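Local coordinates for aerotolerance-related membrane protein (Bacteroides fragilis, PDB 4JDU), which probably contributes to aerotolerance at the cell membrane, and is represented here by its calcium-binding von Willebrand factor type A domain, at residues A[137-141]-A[181-185]; A[172-176]-A[188-192]; A[8-12]-A[102-108]; A[53-59]-A[93-98]. The protein carries 6 engineered substitutions. All blocks are in the same frame, centred on the assembly; numbering follows the deposited sequence.

In the fold
From the N terminus, strand 9-16 starts the central sheet, and interaction 3 closes the longest loop by bringing 102-108 back to residues 8-12. Nested inside that loop, interaction 4 packs helix 91-99 on the hairpin that leaves strand 49-55; Met12 of interaction 3 touches Ile53 and Ala98 of interaction 4. Further along the chain come interactions 1 and 2, whose segments alternate, so that the two contacts cross: 137-141 meets 181-185 and 172-176 meets 188-192. Both use helix 175-184, fastening it to the neighbouring strands 138-143 and 189-191. Phe102 touches Ile137, and Ile95 touches Val139 and Ile181, so that interaction 1 also packs against interactions 3 and 4.

Interaction 1 of 4, residues A[137-141]-A[181-185]; sequences IQVNV and IAKEG
Ile181, on the last turns of helix 175-184, packs against Val141 of strand 138-143, the two branched side chains meeting at about a right angle. Followed outward, the CB of Ile181 already lies 4.0 Å from Val141 CG2. The CG2 branch, anti to the backbone N, is the one that leans on the strand, closing to 3.6 Å from Val141 CG2 and reaching 4.3 Å from Val139 CG1, with Ile95 of helix 91-99 also against it. The CG1-CD1 arm leaves in another direction, beside the backbone N, and the residue as a whole also touches Ala125 and Ala129 of helix 125-134. Beta-branched residues suit this layer because each fills space on two sides close to the backbone. Ala182 is small enough to let the helix settle close: its CA comes 3.6 Å from Val139 O.

Where the helix ends, the chain draws nearer still. Gly185, the first residue to leave helical geometry, puts its CA 3.9 Å from Val139 CB, occupying a place where a side chain would have no room. Its O takes an almost straight hydrogen bond from Val139 N (2.8 Å, 172°). On the other side of the strand, Asn140 ND2 donates to Gln138 OE1 from above the carbonyl plane, while Gln138 NE2 finds Glu205 and Asn186 O. Wholly buried, the contact seats the helix of a beta-alpha-beta crossover, strand 138-143 to strand 189-191, on the mixed, mostly parallel sheet of a von Willebrand factor type A domain.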
loop_
_atom_site.group_PDB
_atom_site.type_symbol
_atom_site.label_atom_id
_atom_site.label_comp_id
_atom_site.label_asym_id
_atom_site.label_seq_id
_atom_site.Cartn_x
_atom_site.Cartn_y
_atom_site.Cartn_z
ATOM N N ILE A 137 -10.901 -0.162 13.147
ATOM C CA ILE A 137 -10.250 0.370 11.946
ATOM C C ILE A 137 -10.017 -0.744 10.936
ATOM O O ILE A 137 -9.187 -1.633 11.154
ATOM C CB ILE A 137 -8.890 1.032 12.268
ATOM C CG1 ILE A 137 -9.048 2.175 13.271
ATOM C CG2 ILE A 137 -8.210 1.524 10.978
ATOM C CD1 ILE A 137 -7.722 2.710 13.776
ATOM N N GLN A 138 -10.754 -0.696 9.830
ATOM C CA GLN A 138 -10.650 -1.719 8.790
ATOM C C GLN A 138 -9.310 -1.666 8.066
ATOM O O GLN A 138 -8.791 -0.587 7.774
ATOM C CB GLN A 138 -11.771 -1.511 7.773
ATOM C CG GLN A 138 -11.711 -2.425 6.561
ATOM C CD GLN A 138 -12.807 -2.109 5.568
ATOM O OE1 GLN A 138 -12.812 -1.038 4.952
ATOM N NE2 GLN A 138 -13.756 -3.033 5.420
ATOM N N VAL A 139 -8.749 -2.835 7.777
ATOM C CA VAL A 139 -7.524 -2.902 6.979
ATOM C C VAL A 139 -7.772 -3.687 5.698
ATOM O O VAL A 139 -8.109 -4.878 5.732
ATOM C CB VAL A 139 -6.356 -3.551 7.727
ATOM C CG1 VAL A 139 -5.084 -3.457 6.893
ATOM C CG2 VAL A 139 -6.160 -2.907 9.092
ATOM N N ASN A 140 -7.616 -2.979 4.583
ATOM C CA ASN A 140 -7.764 -3.528 3.240
ATOM C C ASN A 140 -6.393 -3.662 2.609
ATOM O O ASN A 140 -5.471 -2.915 2.934
ATOM C CB ASN A 140 -8.622 -2.584 2.392
ATOM C CG ASN A 140 -9.977 -2.316 3.019
ATOM O OD1 ASN A 140 -10.841 -3.199 3.051
ATOM N ND2 ASN A 140 -10.174 -1.092 3.521
ATOM N N VAL A 141 -6.259 -4.604 1.687
ATOM C CA VAL A 141 -4.990 -4.792 0.999
ATOM C C VAL A 141 -5.183 -4.877 -0.514
ATOM O O VAL A 141 -6.006 -5.668 -1.010
ATOM C CB VAL A 141 -4.252 -6.054 1.502
ATOM C CG1 VAL A 141 -2.913 -6.195 0.796
ATOM C CG2 VAL A 141 -4.049 -6.008 3.018
ATOM N N ILE A 181 -3.861 -10.772 5.828
ATOM C CA ILE A 181 -3.865 -9.429 6.416
ATOM C C ILE A 181 -5.238 -8.779 6.286
ATOM O O ILE A 181 -5.779 -8.258 7.267
ATOM C CB ILE A 181 -2.778 -8.535 5.798
ATOM C CG1 ILE A 181 -1.389 -9.062 6.184
ATOM C CG2 ILE A 181 -2.942 -7.081 6.250
ATOM C CD1 ILE A 181 -0.250 -8.469 5.359
ATOM N N ALA A 182 -5.823 -8.842 5.095
ATOM C CA ALA A 182 -7.146 -8.265 4.885
ATOM C C ALA A 182 -8.203 -8.990 5.705
ATOM O O ALA A 182 -9.101 -8.351 6.271
ATOM C CB ALA A 182 -7.515 -8.287 3.407
ATOM N N LYS A 183 -8.120 -10.320 5.772
ATOM C CA LYS A 183 -9.070 -11.097 6.564
ATOM C C LYS A 183 -9.032 -10.660 8.024
ATOM O O LYS A 183 -10.072 -10.340 8.620
ATOM C CB LYS A 183 -8.769 -12.594 6.451
ATOM C CG LYS A 183 -9.507 -13.436 7.493
ATOM C CD LYS A 183 -8.945 -14.852 7.550
ATOM C CE LYS A 183 -9.585 -15.652 8.674
ATOM N NZ LYS A 183 -9.008 -17.024 8.743
ATOM N N GLU A 184 -7.835 -10.627 8.602
ATOM C CA GLU A 184 -7.719 -10.288 10.011
ATOM C C GLU A 184 -8.006 -8.813 10.247
ATOM O O GLU A 184 -8.350 -8.425 11.361
ATOM C CB GLU A 184 -6.341 -10.675 10.556
ATOM C CG GLU A 184 -6.088 -12.184 10.575
ATOM C CD GLU A 184 -7.068 -12.972 11.428
ATOM O OE1 GLU A 184 -7.208 -14.189 11.176
ATOM O OE2 GLU A 184 -7.683 -12.398 12.355
ATOM N N GLY A 185 -7.871 -8.001 9.197
ATOM C CA GLY A 185 -8.210 -6.590 9.269
ATOM C C GLY A 185 -9.672 -6.283 8.988
ATOM O O GLY A 185 -10.041 -5.106 8.910
#

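Interaction 2 of 4, residues A[172-176]-A[188-192]; sequences RLNEA and IYIRV
Glu175 and Arg191 are the residues whose CA atoms come nearest, and even these stay 7.8 Å apart, so the contact belongs to side chains. Residues 172-174 are loop running into the first turn of helix 175-184, and Asn174 takes the N-cap position, its OD1 accepting from Met177 N. Facing them is the short strand 189-191.

The carboxylate of Glu175 crosses the gap and is held from two directions. Arg191 grips it side-on: NE donates to OE2 at 2.8 Å, nearly straight at 171°, and NH2 to OE1 at 2.8 Å. Both oxygens are met on their syn sides, with carboxylate and guanidinium planes 22° apart. A bend in the arginine chain at chi3 turns this edge of the guanidinium to the glutamate. This strand is the outermost on its side of the type A domain sheet, where long polar side chains can reach over to the helix that precedes it. From the anti side of the same OE2 comes Tyr189, whose OH donates at 2.7 Å and whose ring presents its edge.

Sitting in the first helical turn, Glu175 would probably have its negative charge favoured by the helix as well as by the arginine. Leu173 supplies the apolar neighbour: its CD2 lies 3.6 Å from Tyr189 OH and 3.8 Å from Arg191 NE. The other surroundings of Leu173 include Asp117, its side chain about 5 Å away, a residue seen to bind calcium in a structure of this protein, although no calcium is bound to it in this chain.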
loop_
_atom_site.group_PDB
_atom_site.type_symbol
_atom_site.label_atom_id
_atom_site.label_comp_id
_atom_site.label_asym_id
_atom_site.label_seq_id
_atom_site.Cartn_x
_atom_site.Cartn_y
_atom_site.Cartn_z
ATOM N N ARG A 172 7.991 -11.896 -6.042
ATOM C CA ARG A 172 6.675 -12.417 -6.394
ATOM C C ARG A 172 5.599 -11.788 -5.522
ATOM O O ARG A 172 5.826 -11.514 -4.343
ATOM C CB ARG A 172 6.648 -13.938 -6.186
ATOM C CG ARG A 172 7.609 -14.714 -7.059
ATOM C CD ARG A 172 7.675 -16.201 -6.698
ATOM N NE ARG A 172 8.633 -16.896 -7.551
ATOM C CZ ARG A 172 9.946 -16.910 -7.338
ATOM N NH1 ARG A 172 10.457 -16.267 -6.294
ATOM N NH2 ARG A 172 10.753 -17.552 -8.166
ATOM N N LEU A 173 4.425 -11.561 -6.098
ATOM C CA LEU A 173 3.264 -11.194 -5.290
ATOM C C LEU A 173 3.009 -12.310 -4.291
ATOM O O LEU A 173 2.906 -13.479 -4.674
ATOM C CB LEU A 173 2.033 -11.017 -6.175
ATOM C CG LEU A 173 0.720 -10.794 -5.409
ATOM C CD1 LEU A 173 0.635 -9.381 -4.890
ATOM C CD2 LEU A 173 -0.463 -11.102 -6.308
ATOM N N ASN A 174 2.938 -11.955 -3.011
ATOM C CA ASN A 174 2.616 -12.919 -1.965
ATOM C C ASN A 174 1.145 -12.814 -1.625
ATOM O O ASN A 174 0.758 -12.139 -0.666
ATOM C CB ASN A 174 3.469 -12.679 -0.718
ATOM C CG ASN A 174 3.316 -13.792 0.316
ATOM O OD1 ASN A 174 2.307 -14.502 0.347
ATOM N ND2 ASN A 174 4.319 -13.943 1.172
ATOM N N GLU A 175 0.317 -13.488 -2.405
ATOM C CA GLU A 175 -1.118 -13.325 -2.274
ATOM C C GLU A 175 -1.640 -13.864 -0.954
ATOM O O GLU A 175 -2.502 -13.236 -0.338
ATOM C CB GLU A 175 -1.817 -14.012 -3.442
ATOM C CG GLU A 175 -3.261 -13.588 -3.645
ATOM C CD GLU A 175 -3.639 -13.613 -5.115
ATOM O OE1 GLU A 175 -3.750 -14.721 -5.682
ATOM O OE2 GLU A 175 -3.796 -12.522 -5.703
ATOM N N ALA A 176 -1.138 -15.020 -0.523
ATOM C CA ALA A 176 -1.615 -15.625 0.717
ATOM C C ALA A 176 -1.457 -14.667 1.888
ATOM O O ALA A 176 -2.381 -14.509 2.694
ATOM C CB ALA A 176 -0.885 -16.939 0.991
ATOM N N ILE A 188 -11.049 -6.042 2.716
ATOM C CA ILE A 188 -11.011 -6.851 1.509
ATOM C C ILE A 188 -9.618 -6.895 0.916
ATOM O O ILE A 188 -8.773 -6.022 1.172
ATOM C CB ILE A 188 -12.011 -6.381 0.430
ATOM C CG1 ILE A 188 -11.638 -4.989 -0.083
ATOM C CG2 ILE A 188 -13.446 -6.444 0.953
ATOM C CD1 ILE A 188 -12.405 -4.568 -1.314
ATOM N N TYR A 189 -9.358 -7.968 0.169
ATOM C CA TYR A 189 -8.137 -8.085 -0.622
ATOM C C TYR A 189 -8.504 -8.053 -2.098
ATOM O O TYR A 189 -9.441 -8.728 -2.541
ATOM C CB TYR A 189 -7.365 -9.380 -0.328
ATOM C CG TYR A 189 -6.302 -9.654 -1.369
ATOM C CD1 TYR A 189 -5.134 -8.911 -1.400
ATOM C CD2 TYR A 189 -6.480 -10.633 -2.337
ATOM C CE1 TYR A 189 -4.168 -9.136 -2.364
ATOM C CE2 TYR A 189 -5.508 -10.870 -3.301
ATOM C CZ TYR A 189 -4.354 -10.118 -3.301
ATOM O OH TYR A 189 -3.355 -10.312 -4.242
ATOM N N ILE A 190 -7.761 -7.261 -2.863
ATOM C CA ILE A 190 -7.925 -7.221 -4.309
ATOM C C ILE A 190 -6.565 -7.362 -4.956
ATOM O O ILE A 190 -5.638 -6.618 -4.615
ATOM C CB ILE A 190 -8.503 -5.878 -4.769
ATOM C CG1 ILE A 190 -9.881 -5.642 -4.155
ATOM C CG2 ILE A 190 -8.574 -5.812 -6.286
ATOM C CD1 ILE A 190 -10.318 -4.206 -4.238
ATOM N N ARG A 191 -6.428 -8.305 -5.888
ATOM C CA ARG A 191 -5.233 -8.350 -6.722
ATOM C C ARG A 191 -5.402 -7.338 -7.847
ATOM O O ARG A 191 -6.307 -7.458 -8.680
ATOM C CB ARG A 191 -4.976 -9.736 -7.320
ATOM C CG ARG A 191 -3.649 -9.767 -8.078
ATOM C CD ARG A 191 -3.544 -10.912 -9.070
ATOM N NE ARG A 191 -3.377 -12.204 -8.417
ATOM C CZ ARG A 191 -3.114 -13.332 -9.069
ATOM N NH1 ARG A 191 -2.981 -13.319 -10.391
ATOM N NH2 ARG A 191 -2.975 -14.471 -8.405
ATOM N N VAL A 192 -4.546 -6.330 -7.857
ATOM C CA VAL A 192 -4.715 -5.222 -8.786
ATOM C C VAL A 192 -4.363 -5.611 -10.209
ATOM O O VAL A 192 -3.244 -6.047 -10.482
ATOM C CB VAL A 192 -3.856 -4.022 -8.383
ATOM C CG1 VAL A 192 -4.077 -2.883 -9.367
ATOM C CG2 VAL A 192 -4.202 -3.587 -6.968
#

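Interaction 3 of 4, residues A[8-12]-A[102-108]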
loop_
_atom_site.group_PDB
_atom_site.type_symbol
_atom_site.label_atom_id
_atom_site.label_comp_id
_atom_site.label_asym_id
_atom_site.label_seq_id
_atom_site.Cartn_x
_atom_site.Cartn_y
_atom_site.Cartn_z
ATOM N N GLY A 8 -18.907 10.744 5.547
ATOM C CA GLY A 8 -17.519 10.675 5.125
ATOM C C GLY A 8 -16.687 9.725 5.967
ATOM O O GLY A 8 -16.954 9.537 7.154
ATOM N N VAL A 9 -15.678 9.124 5.344
ATOM C CA VAL A 9 -14.778 8.191 6.013
ATOM C C VAL A 9 -13.363 8.750 5.940
ATOM O O VAL A 9 -13.038 9.482 5.009
ATOM C CB VAL A 9 -14.829 6.810 5.320
ATOM C CG1 VAL A 9 -13.840 5.815 5.939
ATOM C CG2 VAL A 9 -16.236 6.261 5.365
ATOM N N GLU A 10 -12.525 8.435 6.922
ATOM C CA GLU A 10 -11.113 8.776 6.834
ATOM C C GLU A 10 -10.353 7.572 6.293
ATOM O O GLU A 10 -10.528 6.454 6.780
ATOM C CB GLU A 10 -10.558 9.196 8.200
ATOM C CG GLU A 10 -11.148 10.502 8.696
ATOM C CD GLU A 10 -10.485 11.007 9.955
ATOM O OE1 GLU A 10 -9.484 10.400 10.393
ATOM O OE2 GLU A 10 -10.970 12.018 10.507
ATOM N N VAL A 11 -9.534 7.795 5.268
ATOM C CA VAL A 11 -8.811 6.700 4.628
ATOM C C VAL A 11 -7.312 6.962 4.670
ATOM O O VAL A 11 -6.838 7.969 4.144
ATOM C CB VAL A 11 -9.245 6.529 3.152
ATOM C CG1 VAL A 11 -8.480 5.381 2.489
ATOM C CG2 VAL A 11 -10.746 6.294 3.066
HETATM N N MSE A 12 -6.559 6.067 5.301
HETATM C CA MSE A 12 -5.110 6.193 5.299
HETATM C C MSE A 12 -4.513 5.182 4.341
HETATM O O MSE A 12 -4.643 3.961 4.531
HETATM C CB MSE A 12 -4.517 6.001 6.698
HETATM C CG MSE A 12 -3.004 6.040 6.706
HETATM SE SE MSE A 12 -2.306 7.735 6.046
HETATM C CE MSE A 12 -3.085 8.915 7.363
ATOM N N PHE A 102 -5.270 8.659 12.441
ATOM C CA PHE A 102 -6.596 9.211 12.176
ATOM C C PHE A 102 -6.913 10.379 13.095
ATOM O O PHE A 102 -6.289 10.544 14.151
ATOM C CB PHE A 102 -7.667 8.115 12.289
ATOM C CG PHE A 102 -7.541 7.045 11.238
ATOM C CD1 PHE A 102 -8.087 7.233 9.971
ATOM C CD2 PHE A 102 -6.858 5.861 11.501
ATOM C CE1 PHE A 102 -7.977 6.254 8.986
ATOM C CE2 PHE A 102 -6.730 4.874 10.515
ATOM C CZ PHE A 102 -7.288 5.070 9.253
ATOM N N THR A 103 -7.879 11.203 12.700
ATOM C CA THR A 103 -8.293 12.313 13.555
ATOM C C THR A 103 -9.209 11.814 14.667
ATOM O O THR A 103 -9.906 10.817 14.506
ATOM C CB THR A 103 -9.033 13.424 12.781
ATOM O OG1 THR A 103 -10.411 13.069 12.617
ATOM C CG2 THR A 103 -8.412 13.638 11.430
ATOM N N PRO A 104 -9.217 12.510 15.806
ATOM C CA PRO A 104 -10.138 12.110 16.879
ATOM C C PRO A 104 -11.624 12.337 16.562
ATOM O O PRO A 104 -12.456 12.005 17.401
ATOM C CB PRO A 104 -9.702 12.989 18.057
ATOM C CG PRO A 104 -8.948 14.125 17.447
ATOM C CD PRO A 104 -8.276 13.557 16.240
ATOM N N GLN A 105 -11.945 12.865 15.379
ATOM C CA GLN A 105 -13.320 13.256 15.036
ATOM C C GLN A 105 -14.366 12.181 15.345
ATOM O O GLN A 105 -14.252 11.040 14.897
ATOM C CB GLN A 105 -13.415 13.707 13.572
ATOM C CG GLN A 105 -14.389 14.865 13.359
ATOM C CD GLN A 105 -14.047 15.717 12.149
ATOM O OE1 GLN A 105 -14.041 15.236 11.013
ATOM N NE2 GLN A 105 -13.763 16.994 12.387
ATOM N N GLU A 106 -15.382 12.567 16.113
ATOM C CA GLU A 106 -16.344 11.623 16.677
ATOM C C GLU A 106 -17.162 10.846 15.650
ATOM O O GLU A 106 -17.720 11.424 14.717
ATOM C CB GLU A 106 -17.293 12.346 17.639
ATOM N N GLY A 107 -17.232 9.532 15.843
ATOM C CA GLY A 107 -18.109 8.679 15.061
ATOM C C GLY A 107 -17.865 8.746 13.566
ATOM O O GLY A 107 -18.800 8.895 12.777
ATOM N N VAL A 108 -16.603 8.656 13.173
ATOM C CA VAL A 108 -16.258 8.628 11.758
ATOM C C VAL A 108 -15.642 7.282 11.412
ATOM O O VAL A 108 -14.900 6.703 12.210
ATOM C CB VAL A 108 -15.308 9.792 11.361
ATOM C CG1 VAL A 108 -13.949 9.657 12.039
ATOM C CG2 VAL A 108 -15.150 9.865 9.850
HETATM O O HOH W 1 -13.134 13.363 9.520
#
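An ST turn at Thr103, in the loop that leads from helix 91-99 to strand 109-116, receives the carboxylate of Glu10 from the start of strand 9-16. Thr103 OG1 accepts from Gln105 N at 3.2 Å, which shapes the turn, and Thr103 N gives a hydrogen bond of 2.9 Å to the syn lone pair of Glu10 OE1. The hydroxyl OG1 also donates to Glu10 OE2, although the modelled separation is too short for its exact length to be trusted. A water donates both to this OE2, at 2.7 Å, and to Gln105 OE1.

With chi1 at -67°, the chain of Glu10 sets off beside its own backbone N and slides past Phe102 in the opposite sense, its CB 3.6 Å from Phe102 CD1. Further along the ring, Phe102 CZ packs at 3.9 Å on the CB of Met12, a selenomethionine. Val108 closes the other end of the loop, its CG2 3.3 Å from Gly8 O. Glutamate suits this place because its two oxygens can accept several donors at once; with a long, weak ion pair to Arg110 in addition, the buried carboxylate is probably ionised.

Interaction 4 of 4, residues A[53-59]-A[93-98]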
loop_
_atom_site.group_PDB
_atom_site.type_symbol
_atom_site.label_atom_id
_atom_site.label_comp_id
_atom_site.label_asym_id
_atom_site.label_seq_id
_atom_site.Cartn_x
_atom_site.Cartn_y
_atom_site.Cartn_z
ATOM N N ILE A 53 0.869 7.304 3.914
ATOM C CA ILE A 53 2.101 6.803 4.491
ATOM C C ILE A 53 2.859 6.065 3.391
ATOM O O ILE A 53 2.248 5.402 2.549
ATOM C CB ILE A 53 1.758 5.833 5.641
ATOM C CG1 ILE A 53 1.373 6.641 6.878
ATOM C CG2 ILE A 53 2.913 4.879 5.959
ATOM C CD1 ILE A 53 0.595 5.844 7.890
ATOM N N VAL A 54 4.177 6.217 3.366
ATOM C CA VAL A 54 5.016 5.349 2.543
ATOM C C VAL A 54 5.869 4.474 3.446
ATOM O O VAL A 54 6.211 4.858 4.580
ATOM C CB VAL A 54 5.920 6.146 1.570
ATOM C CG1 VAL A 54 5.077 6.950 0.593
ATOM C CG2 VAL A 54 6.902 7.056 2.343
ATOM N N PHE A 55 6.207 3.280 2.977
ATOM C CA PHE A 55 7.032 2.401 3.796
ATOM C C PHE A 55 7.950 1.496 2.992
ATOM O O PHE A 55 7.651 1.118 1.857
ATOM C CB PHE A 55 6.167 1.560 4.754
ATOM C CG PHE A 55 5.347 0.485 4.075
ATOM C CD1 PHE A 55 4.072 0.769 3.588
ATOM C CD2 PHE A 55 5.839 -0.815 3.935
ATOM C CE1 PHE A 55 3.301 -0.218 2.986
ATOM C CE2 PHE A 55 5.073 -1.807 3.307
ATOM C CZ PHE A 55 3.808 -1.502 2.835
ATOM N N ALA A 56 9.061 1.141 3.620
ATOM C CA ALA A 56 9.898 0.044 3.163
ATOM C C ALA A 56 10.320 -0.670 4.438
ATOM O O ALA A 56 9.496 -1.345 5.051
ATOM C CB ALA A 56 11.094 0.557 2.363
ATOM N N GLY A 57 11.560 -0.487 4.873
ATOM C CA GLY A 57 11.999 -1.049 6.139
ATOM C C GLY A 57 11.418 -0.303 7.327
ATOM O O GLY A 57 11.313 -0.844 8.434
ATOM N N ASP A 58 11.052 0.954 7.098
ATOM C CA ASP A 58 10.378 1.761 8.105
ATOM C C ASP A 58 9.231 2.493 7.422
ATOM O O ASP A 58 9.158 2.529 6.191
ATOM C CB ASP A 58 11.353 2.763 8.719
ATOM C CG ASP A 58 12.270 3.387 7.684
ATOM N N ALA A 59 8.327 3.060 8.215
ATOM C CA ALA A 59 7.158 3.750 7.686
ATOM C C ALA A 59 7.159 5.225 8.083
ATOM O O ALA A 59 7.573 5.586 9.194
ATOM C CB ALA A 59 5.873 3.066 8.169
ATOM N N ALA A 93 4.668 -2.377 10.639
ATOM C CA ALA A 93 5.022 -1.031 11.075
ATOM C C ALA A 93 4.151 0.019 10.391
ATOM O O ALA A 93 3.747 0.997 11.025
ATOM C CB ALA A 93 6.504 -0.759 10.827
ATOM N N ALA A 94 3.856 -0.183 9.109
ATOM C CA ALA A 94 3.013 0.752 8.365
ATOM C C ALA A 94 1.567 0.748 8.867
ATOM O O ALA A 94 0.952 1.814 9.008
ATOM C CB ALA A 94 3.073 0.464 6.852
ATOM N N ILE A 95 1.026 -0.434 9.146
ATOM C CA ILE A 95 -0.336 -0.527 9.680
ATOM C C ILE A 95 -0.416 0.111 11.056
ATOM O O ILE A 95 -1.359 0.858 11.346
ATOM C CB ILE A 95 -0.816 -1.983 9.737
ATOM C CG1 ILE A 95 -0.894 -2.552 8.320
ATOM C CG2 ILE A 95 -2.163 -2.084 10.463
ATOM C CD1 ILE A 95 -1.144 -4.061 8.318
ATOM N N ASN A 96 0.577 -0.170 11.896
ATOM C CA ASN A 96 0.629 0.425 13.229
ATOM C C ASN A 96 0.653 1.947 13.164
ATOM O O ASN A 96 -0.045 2.618 13.915
ATOM C CB ASN A 96 1.857 -0.060 14.008
ATOM C CG ASN A 96 1.683 -1.455 14.578
ATOM O OD1 ASN A 96 0.570 -1.981 14.664
ATOM N ND2 ASN A 96 2.788 -2.057 14.988
ATOM N N LEU A 97 1.456 2.493 12.257
ATOM C CA LEU A 97 1.548 3.934 12.117
ATOM C C LEU A 97 0.220 4.490 11.611
ATOM O O LEU A 97 -0.276 5.501 12.130
ATOM C CB LEU A 97 2.674 4.282 11.142
ATOM C CG LEU A 97 2.845 5.768 10.852
ATOM C CD1 LEU A 97 3.191 6.536 12.103
ATOM C CD2 LEU A 97 3.933 5.935 9.791
ATOM N N ALA A 98 -0.357 3.828 10.608
ATOM C CA ALA A 98 -1.650 4.251 10.066
ATOM C C ALA A 98 -2.752 4.267 11.119
ATOM O O ALA A 98 -3.559 5.207 11.162
ATOM C CB ALA A 98 -2.049 3.375 8.883
#
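Ala94 lays its methyl over one face of the Phe55 ring, a CH-pi contact in which CB stands 3.8 Å from the ring centroid and 29° off the ring normal. The ring is swung there by a chi1 of 71°, which sets CG between the backbone N and the carbonyl carbon; CD1 is the ring atom nearest to Ala94 CB, at 3.4 Å. Alanine suits the helix here, since a single carbon lets the face of an aromatic ring lie close. The side chain of Phe55 is also about 4 Å from that of Thr89 and about 7 Å from the bound calcium ion, so this packing borders the metal site.

Helix 91-99 lies against a face of the type A domain sheet; its segment 93-98 runs nearly antiparallel to strand 53-55, at 162°, the two axes 9.1 Å apart at their closest, and no hydrogen bond passes between the two segments. Two residues before Phe55 on the strand, Ile53 pushes CD1 into the helix surface, 3.5 Å from Ala98 CA and also against Leu97 CG; its side chain and that of Leu97 cross obliquely. Leu97 spans both arms of the hairpin: while CG meets Ile53, its CD2 reaches Ala59 CB at 3.8 Å. Ala59, where strand 59-66 begins after the turn, also rests its CB against Ala94 CB. Within the turn itself, Ala56 N donates a hydrogen bond to Asp58 O.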